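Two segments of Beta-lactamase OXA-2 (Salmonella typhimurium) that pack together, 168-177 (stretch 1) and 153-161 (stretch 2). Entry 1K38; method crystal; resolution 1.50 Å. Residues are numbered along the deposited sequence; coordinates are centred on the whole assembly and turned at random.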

ATOM      1  N   HIS A 168       2.451  11.440  -6.675  1.00 13.47           N
ATOM      2  CA  HIS A 168       1.994  10.594  -7.777  1.00 14.65           C
ATOM      3  C   HIS A 168       2.732   9.261  -7.779  1.00 13.64           C
ATOM      4  O   HIS A 168       2.139   8.215  -8.060  1.00 13.61           O
ATOM      5  CB  HIS A 168       2.196  11.299  -9.120  1.00 14.93           C
ATOM      6  CG  HIS A 168       1.305  12.485  -9.315  1.00 17.21           C
ATOM      7  ND1 HIS A 168       0.153  12.679  -8.583  1.00 19.29           N
ATOM      8  CD2 HIS A 168       1.384  13.526 -10.176  1.00 15.28           C
ATOM      9  CE1 HIS A 168      -0.439  13.790  -8.986  1.00 16.93           C
ATOM     10  NE2 HIS A 168       0.288  14.322  -9.951  1.00 20.95           N
ATOM     11  N   GLN A 169       4.022   9.298  -7.470  1.00 12.49           N
ATOM     12  CA  GLN A 169       4.804   8.069  -7.411  1.00 13.53           C
ATOM     13  C   GLN A 169       4.280   7.192  -6.277  1.00 13.45           C
ATOM     14  O   GLN A 169       4.182   5.970  -6.426  1.00 13.89           O
ATOM     15  CB  GLN A 169       6.291   8.383  -7.214  1.00 13.03           C
ATOM     16  CG  GLN A 169       6.905   9.151  -8.379  1.00 13.86           C
ATOM     17  CD  GLN A 169       8.395   9.384  -8.208  1.00 15.65           C
ATOM     18  OE1 GLN A 169       9.200   8.459  -8.326  1.00 15.07           O
ATOM     19  NE2 GLN A 169       8.770  10.627  -7.922  1.00 17.20           N
ATOM     20  N   ARG A 170       3.925   7.805  -5.150  1.00 13.86           N
ATOM     21  CA  ARG A 170       3.393   7.028  -4.035  1.00 13.50           C
ATOM     22  C   ARG A 170       2.026   6.438  -4.372  1.00 12.96           C
ATOM     23  O   ARG A 170       1.740   5.287  -4.036  1.00 14.62           O
ATOM     24  CB  ARG A 170       3.293   7.884  -2.773  1.00 12.73           C
ATOM     25  CG  ARG A 170       4.641   8.322  -2.241  1.00 13.64           C
ATOM     26  CD  ARG A 170       4.556   8.803  -0.796  1.00 12.91           C
ATOM     27  NE  ARG A 170       5.853   9.300  -0.343  1.00 13.71           N
ATOM     28  CZ  ARG A 170       6.924   8.540  -0.131  1.00 14.70           C
ATOM     29  NH1 ARG A 170       6.868   7.222  -0.310  1.00 14.46           N
ATOM     30  NH2 ARG A 170       8.073   9.108   0.214  1.00 15.21           N
ATOM     31  N   LEU A 171       1.176   7.215  -5.038  1.00 12.49           N
ATOM     32  CA  LEU A 171      -0.136   6.711  -5.415  1.00 12.19           C
ATOM     33  C   LEU A 171       0.008   5.509  -6.343  1.00 12.67           C
ATOM     34  O   LEU A 171      -0.685   4.503  -6.172  1.00 12.99           O
ATOM     35  CB  LEU A 171      -0.966   7.801  -6.103  1.00 12.59           C
ATOM     36  CG  LEU A 171      -2.328   7.353  -6.649  1.00 14.00           C
ATOM     37  CD1 LEU A 171      -3.115   6.628  -5.560  1.00 13.47           C
ATOM     38  CD2 LEU A 171      -3.105   8.571  -7.164  1.00 14.52           C
ATOM     39  N   VAL A 172       0.901   5.596  -7.325  1.00 13.31           N
ATOM     40  CA  VAL A 172       1.078   4.476  -8.239  1.00 13.73           C
ATOM     41  C   VAL A 172       1.589   3.239  -7.496  1.00 13.76           C
ATOM     42  O   VAL A 172       1.122   2.132  -7.752  1.00 13.61           O
ATOM     43  CB  VAL A 172       2.035   4.840  -9.399  1.00 13.38           C
ATOM     44  CG1 VAL A 172       2.367   3.594 -10.220  1.00 16.92           C
ATOM     45  CG2 VAL A 172       1.377   5.875 -10.297  1.00 16.59           C
ATOM     46  N   LYS A 173       2.533   3.413  -6.574  1.00 13.70           N
ATOM     47  CA  LYS A 173       3.042   2.259  -5.830  1.00 11.90           C
ATOM     48  C   LYS A 173       1.942   1.642  -4.974  1.00 13.58           C
ATOM     49  O   LYS A 173       1.940   0.435  -4.722  1.00 12.96           O
ATOM     50  CB  LYS A 173       4.256   2.652  -4.977  1.00 12.48           C
ATOM     51  CG  LYS A 173       5.515   2.822  -5.818  1.00 11.57           C
ATOM     52  CD  LYS A 173       6.750   3.151  -4.984  1.00 12.98           C
ATOM     53  CE  LYS A 173       6.731   4.587  -4.485  1.00 13.42           C
ATOM     54  NZ  LYS A 173       7.990   4.946  -3.767  1.00 15.77           N
ATOM     55  N   ASP A 174       0.996   2.461  -4.532  1.00 13.27           N
ATOM     56  CA  ASP A 174      -0.101   1.940  -3.738  1.00 13.60           C
ATOM     57  C   ASP A 174      -1.065   1.167  -4.647  1.00 13.43           C
ATOM     58  O   ASP A 174      -1.545   0.095  -4.286  1.00 13.50           O
ATOM     59  CB  ASP A 174      -0.837   3.067  -3.021  1.00 15.83           C
ATOM     60  CG  ASP A 174      -1.601   2.562  -1.822  1.00 17.81           C
ATOM     61  OD1 ASP A 174      -1.084   2.655  -0.676  1.00 21.09           O
ATOM     62  OD2 ASP A 174      -2.703   2.036  -2.041  1.00 15.19           O
ATOM     63  N   LEU A 175      -1.331   1.703  -5.833  1.00 12.93           N
ATOM     64  CA  LEU A 175      -2.226   1.044  -6.784  1.00 13.57           C
ATOM     65  C   LEU A 175      -1.692  -0.334  -7.194  1.00 13.28           C
ATOM     66  O   LEU A 175      -2.464  -1.241  -7.516  1.00 14.27           O
ATOM     67  CB  LEU A 175      -2.417   1.932  -8.025  1.00 13.12           C
ATOM     68  CG  LEU A 175      -3.132   3.266  -7.776  1.00 12.81           C
ATOM     69  CD1 LEU A 175      -3.065   4.132  -9.029  1.00 15.47           C
ATOM     70  CD2 LEU A 175      -4.581   3.006  -7.378  1.00 13.07           C
ATOM     71  N   MET A 176      -0.371  -0.486  -7.156  1.00 13.05           N
ATOM     72  CA  MET A 176       0.297  -1.737  -7.521  1.00 13.51           C
ATOM     73  C   MET A 176       0.202  -2.847  -6.471  1.00 13.37           C
ATOM     74  O   MET A 176       0.579  -3.988  -6.743  1.00 13.56           O
ATOM     75  CB  MET A 176       1.781  -1.473  -7.804  1.00 13.06           C
ATOM     76  CG  MET A 176       2.065  -0.700  -9.086  1.00 14.10           C
ATOM     77  SD  MET A 176       3.798  -0.212  -9.189  1.00 14.24           S
ATOM     78  CE  MET A 176       4.609  -1.824  -9.239  1.00 15.67           C
ATOM     79  N   ILE A 177      -0.296  -2.537  -5.279  1.00 12.37           N
ATOM     80  CA  ILE A 177      -0.371  -3.564  -4.241  1.00 13.35           C
ATOM     81  C   ILE A 177      -1.240  -4.743  -4.656  1.00 14.06           C
ATOM     82  O   ILE A 177      -2.408  -4.577  -5.014  1.00 15.03           O
ATOM     83  CB  ILE A 177      -0.898  -2.985  -2.917  1.00 13.23           C
ATOM     84  CG1 ILE A 177       0.089  -1.938  -2.388  1.00 13.66           C
ATOM     85  CG2 ILE A 177      -1.074  -4.101  -1.892  1.00 14.22           C
ATOM     86  CD1 ILE A 177      -0.486  -1.065  -1.286  1.00 13.06           C
TER
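Stretch 2, residues 153-161: FLRKLYRNE

Stretch 2 packs on stretch 1 as the last turns of one helix and the loop that follows it, laid across a second helix of the same chain. Residues 153-158 are helical, continuing a helix that begins earlier, and residues 168-175 likewise belong to a helix already under way at His168. The two axes approach to 10.6 Å, and their N-to-C directions make an angle of 116° (signed crossing angle -116°), so the segments run obliquely, nearer antiparallel than parallel. The closest CA pair, Gln169 CA and Asn160 CA at 6.3 Å, lies just after the helix of stretch 2, at Asn160, whereas the CA atoms of Lys173 and Tyr158 are separated by 7.7 Å. The contact buries 432 Å² in total.

The helix of stretch 2 closes with a Schellman motif. Asn160 takes a positive phi (phi 64°, psi 29°), and two backbone bonds reach back into the last turn, from Glu161 N to Lys156 O (2.8 Å) and from Asn160 N to Leu157 O (3.0 Å).

Polar contacts converge on this C-terminal end, with Lys173 at their centre. Its CA-to-CB bond points toward stretch 2, and its NZ donates hydrogen bonds to Leu157 O (3.1 Å), Tyr158 O (3.1 Å) and Asn160 OD1 (2.7 Å). Leu157 O takes the Lys173 NZ bond in addition to the one from Asn160 N; Tyr158 O also accepts a bond from water 1 (2.8 Å from the water O), which in turn accepts one from Lys173 NZ (3.0 Å from the water O). One turn earlier, the CA-to-CB bond of Gln169 also points toward stretch 2. Its NE2 donates a weak hydrogen bond to Asn160 O (3.3 Å, 142° at the hydrogen), while its OE1 lies 3.2 Å from Asn160 CA. The CA-to-CB bond of Arg170 runs sideways, but the end of the side chain comes nearer and places the guanidinium beside the same asparagine, with Asn160 OD1 over one face and Arg170 NH2 3.5 Å from Asn160 ND2.

Apolar packing centres on Leu157, which has the largest area covered by the opposing segment. Its CD1 lies 3.9 Å from Gln169 CB, and its CG is 3.7 Å from Lys173 CG, so the aliphatic part of the lysine packs on the leucine while the amine reaches the carbonyls. Leu157 CD2 faces Val172 CG1 at 4.3 Å and Met176 SD at 3.9 Å. Farther back along the helix of stretch 2, Leu154 CD2 extends the apolar patch by meeting Met176 CE at 4.3 Å.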

ATOM      1  N   PHE A 153      13.620   0.753 -14.267  1.00 14.32           N
ATOM      2  CA  PHE A 153      12.514   1.684 -14.101  1.00 14.27           C
ATOM      3  C   PHE A 153      11.839   1.507 -12.741  1.00 14.56           C
ATOM      4  O   PHE A 153      11.574   2.483 -12.040  1.00 15.71           O
ATOM      5  CB  PHE A 153      11.479   1.485 -15.211  1.00 13.97           C
ATOM      6  CG  PHE A 153      10.194   2.214 -14.964  1.00 13.99           C
ATOM      7  CD1 PHE A 153      10.135   3.598 -15.077  1.00 15.40           C
ATOM      8  CD2 PHE A 153       9.051   1.521 -14.570  1.00 14.68           C
ATOM      9  CE1 PHE A 153       8.963   4.286 -14.800  1.00 15.42           C
ATOM     10  CE2 PHE A 153       7.871   2.200 -14.288  1.00 16.29           C
ATOM     11  CZ  PHE A 153       7.828   3.589 -14.403  1.00 16.80           C
ATOM     12  N   LEU A 154      11.560   0.260 -12.370  1.00 12.58           N
ATOM     13  CA  LEU A 154      10.905  -0.023 -11.095  1.00 12.74           C
ATOM     14  C   LEU A 154      11.720   0.449  -9.899  1.00 13.31           C
ATOM     15  O   LEU A 154      11.163   0.926  -8.910  1.00 13.55           O
ATOM     16  CB  LEU A 154      10.629  -1.526 -10.969  1.00 12.81           C
ATOM     17  CG  LEU A 154       9.595  -2.084 -11.952  1.00 12.61           C
ATOM     18  CD1 LEU A 154       9.615  -3.606 -11.892  1.00 14.71           C
ATOM     19  CD2 LEU A 154       8.203  -1.543 -11.621  1.00 14.86           C
ATOM     20  N   ARG A 155      13.040   0.313  -9.984  1.00 13.11           N
ATOM     21  CA  ARG A 155      13.899   0.737  -8.885  1.00 13.97           C
ATOM     22  C   ARG A 155      13.829   2.250  -8.695  1.00 14.35           C
ATOM     23  O   ARG A 155      13.867   2.738  -7.562  1.00 15.64           O
ATOM     24  CB  ARG A 155      15.336   0.278  -9.136  1.00 14.66           C
ATOM     25  CG  ARG A 155      15.439  -1.232  -9.191  1.00 20.26           C
ATOM     26  CD  ARG A 155      16.841  -1.702  -9.511  1.00 25.38           C
ATOM     27  NE  ARG A 155      17.655  -1.878  -8.315  1.00 29.24           N
ATOM     28  CZ  ARG A 155      18.814  -2.528  -8.308  1.00 32.38           C
ATOM     29  NH1 ARG A 155      19.282  -3.051  -9.435  1.00 32.00           N
ATOM     30  NH2 ARG A 155      19.495  -2.671  -7.179  1.00 33.19           N
ATOM     31  N   LYS A 156      13.709   2.989  -9.795  1.00 15.45           N
ATOM     32  CA  LYS A 156      13.606   4.443  -9.703  1.00 15.98           C
ATOM     33  C   LYS A 156      12.287   4.825  -9.030  1.00 15.77           C
ATOM     34  O   LYS A 156      12.253   5.704  -8.170  1.00 15.41           O
ATOM     35  CB  LYS A 156      13.712   5.079 -11.091  1.00 16.78           C
ATOM     36  CG  LYS A 156      15.116   4.982 -11.681  1.00 19.50           C
ATOM     37  CD  LYS A 156      15.264   5.756 -12.982  1.00 25.06           C
ATOM     38  CE  LYS A 156      14.498   5.113 -14.115  1.00 28.24           C
ATOM     39  NZ  LYS A 156      14.878   5.733 -15.419  1.00 32.02           N
ATOM     40  N   LEU A 157      11.206   4.149  -9.409  1.00 14.12           N
ATOM     41  CA  LEU A 157       9.894   4.405  -8.817  1.00 14.51           C
ATOM     42  C   LEU A 157       9.945   4.125  -7.313  1.00 14.07           C
ATOM     43  O   LEU A 157       9.442   4.900  -6.499  1.00 14.84           O
ATOM     44  CB  LEU A 157       8.835   3.505  -9.472  1.00 14.16           C
ATOM     45  CG  LEU A 157       7.419   3.578  -8.887  1.00 13.71           C
ATOM     46  CD1 LEU A 157       6.886   5.005  -8.985  1.00 15.35           C
ATOM     47  CD2 LEU A 157       6.498   2.617  -9.642  1.00 13.81           C
ATOM     48  N   TYR A 158      10.545   2.995  -6.958  1.00 13.80           N
ATOM     49  CA  TYR A 158      10.682   2.595  -5.567  1.00 14.61           C
ATOM     50  C   TYR A 158      11.375   3.685  -4.750  1.00 14.63           C
ATOM     51  O   TYR A 158      10.946   4.010  -3.640  1.00 14.80           O
ATOM     52  CB  TYR A 158      11.491   1.294  -5.496  1.00 14.78           C
ATOM     53  CG  TYR A 158      11.853   0.843  -4.097  1.00 14.89           C
ATOM     54  CD1 TYR A 158      10.876   0.390  -3.211  1.00 15.89           C
ATOM     55  CD2 TYR A 158      13.179   0.851  -3.670  1.00 15.37           C
ATOM     56  CE1 TYR A 158      11.213  -0.050  -1.933  1.00 18.21           C
ATOM     57  CE2 TYR A 158      13.527   0.412  -2.392  1.00 16.40           C
ATOM     58  CZ  TYR A 158      12.539  -0.040  -1.531  1.00 17.92           C
ATOM     59  OH  TYR A 158      12.884  -0.495  -0.281  1.00 20.29           O
ATOM     60  N   ARG A 159      12.430   4.257  -5.320  1.00 15.20           N
ATOM     61  CA  ARG A 159      13.219   5.286  -4.652  1.00 17.15           C
ATOM     62  C   ARG A 159      12.650   6.697  -4.786  1.00 17.35           C
ATOM     63  O   ARG A 159      13.244   7.650  -4.278  1.00 18.21           O
ATOM     64  CB  ARG A 159      14.650   5.270  -5.201  1.00 17.04           C
ATOM     65  CG  ARG A 159      15.401   3.967  -4.974  1.00 21.56           C
ATOM     66  CD  ARG A 159      15.829   3.828  -3.522  1.00 25.60           C
ATOM     67  NE  ARG A 159      16.467   2.542  -3.263  1.00 28.01           N
ATOM     68  CZ  ARG A 159      16.981   2.186  -2.091  1.00 30.04           C
ATOM     69  NH1 ARG A 159      16.938   3.025  -1.064  1.00 30.49           N
ATOM     70  NH2 ARG A 159      17.524   0.985  -1.940  1.00 31.32           N
ATOM     71  N   ASN A 160      11.508   6.828  -5.460  1.00 16.75           N
ATOM     72  CA  ASN A 160      10.873   8.133  -5.667  1.00 16.49           C
ATOM     73  C   ASN A 160      11.776   9.023  -6.517  1.00 17.79           C
ATOM     74  O   ASN A 160      11.727  10.249  -6.412  1.00 18.99           O
ATOM     75  CB  ASN A 160      10.601   8.815  -4.322  1.00 15.32           C
ATOM     76  CG  ASN A 160       9.722   7.977  -3.411  1.00 15.35           C
ATOM     77  OD1 ASN A 160       8.611   7.592  -3.783  1.00 16.93           O
ATOM     78  ND2 ASN A 160      10.217   7.690  -2.205  1.00 17.93           N
ATOM     79  N   GLU A 161      12.574   8.397  -7.379  1.00 17.35           N
ATOM     80  CA  GLU A 161      13.523   9.111  -8.235  1.00 18.14           C
ATOM     81  C   GLU A 161      13.017   9.522  -9.612  1.00 17.84           C
ATOM     82  O   GLU A 161      13.756  10.143 -10.378  1.00 19.35           O
ATOM     83  CB  GLU A 161      14.786   8.271  -8.426  1.00 21.19           C
ATOM     84  CG  GLU A 161      15.462   7.853  -7.145  1.00 25.30           C
ATOM     85  CD  GLU A 161      16.660   6.964  -7.401  1.00 28.80           C
ATOM     86  OE1 GLU A 161      16.609   6.156  -8.354  1.00 30.56           O
ATOM     87  OE2 GLU A 161      17.646   7.065  -6.647  1.00 29.99           O
TER
HETATM   88  O   HOH W   1       9.239   3.430  -1.557  1.00 18.89           O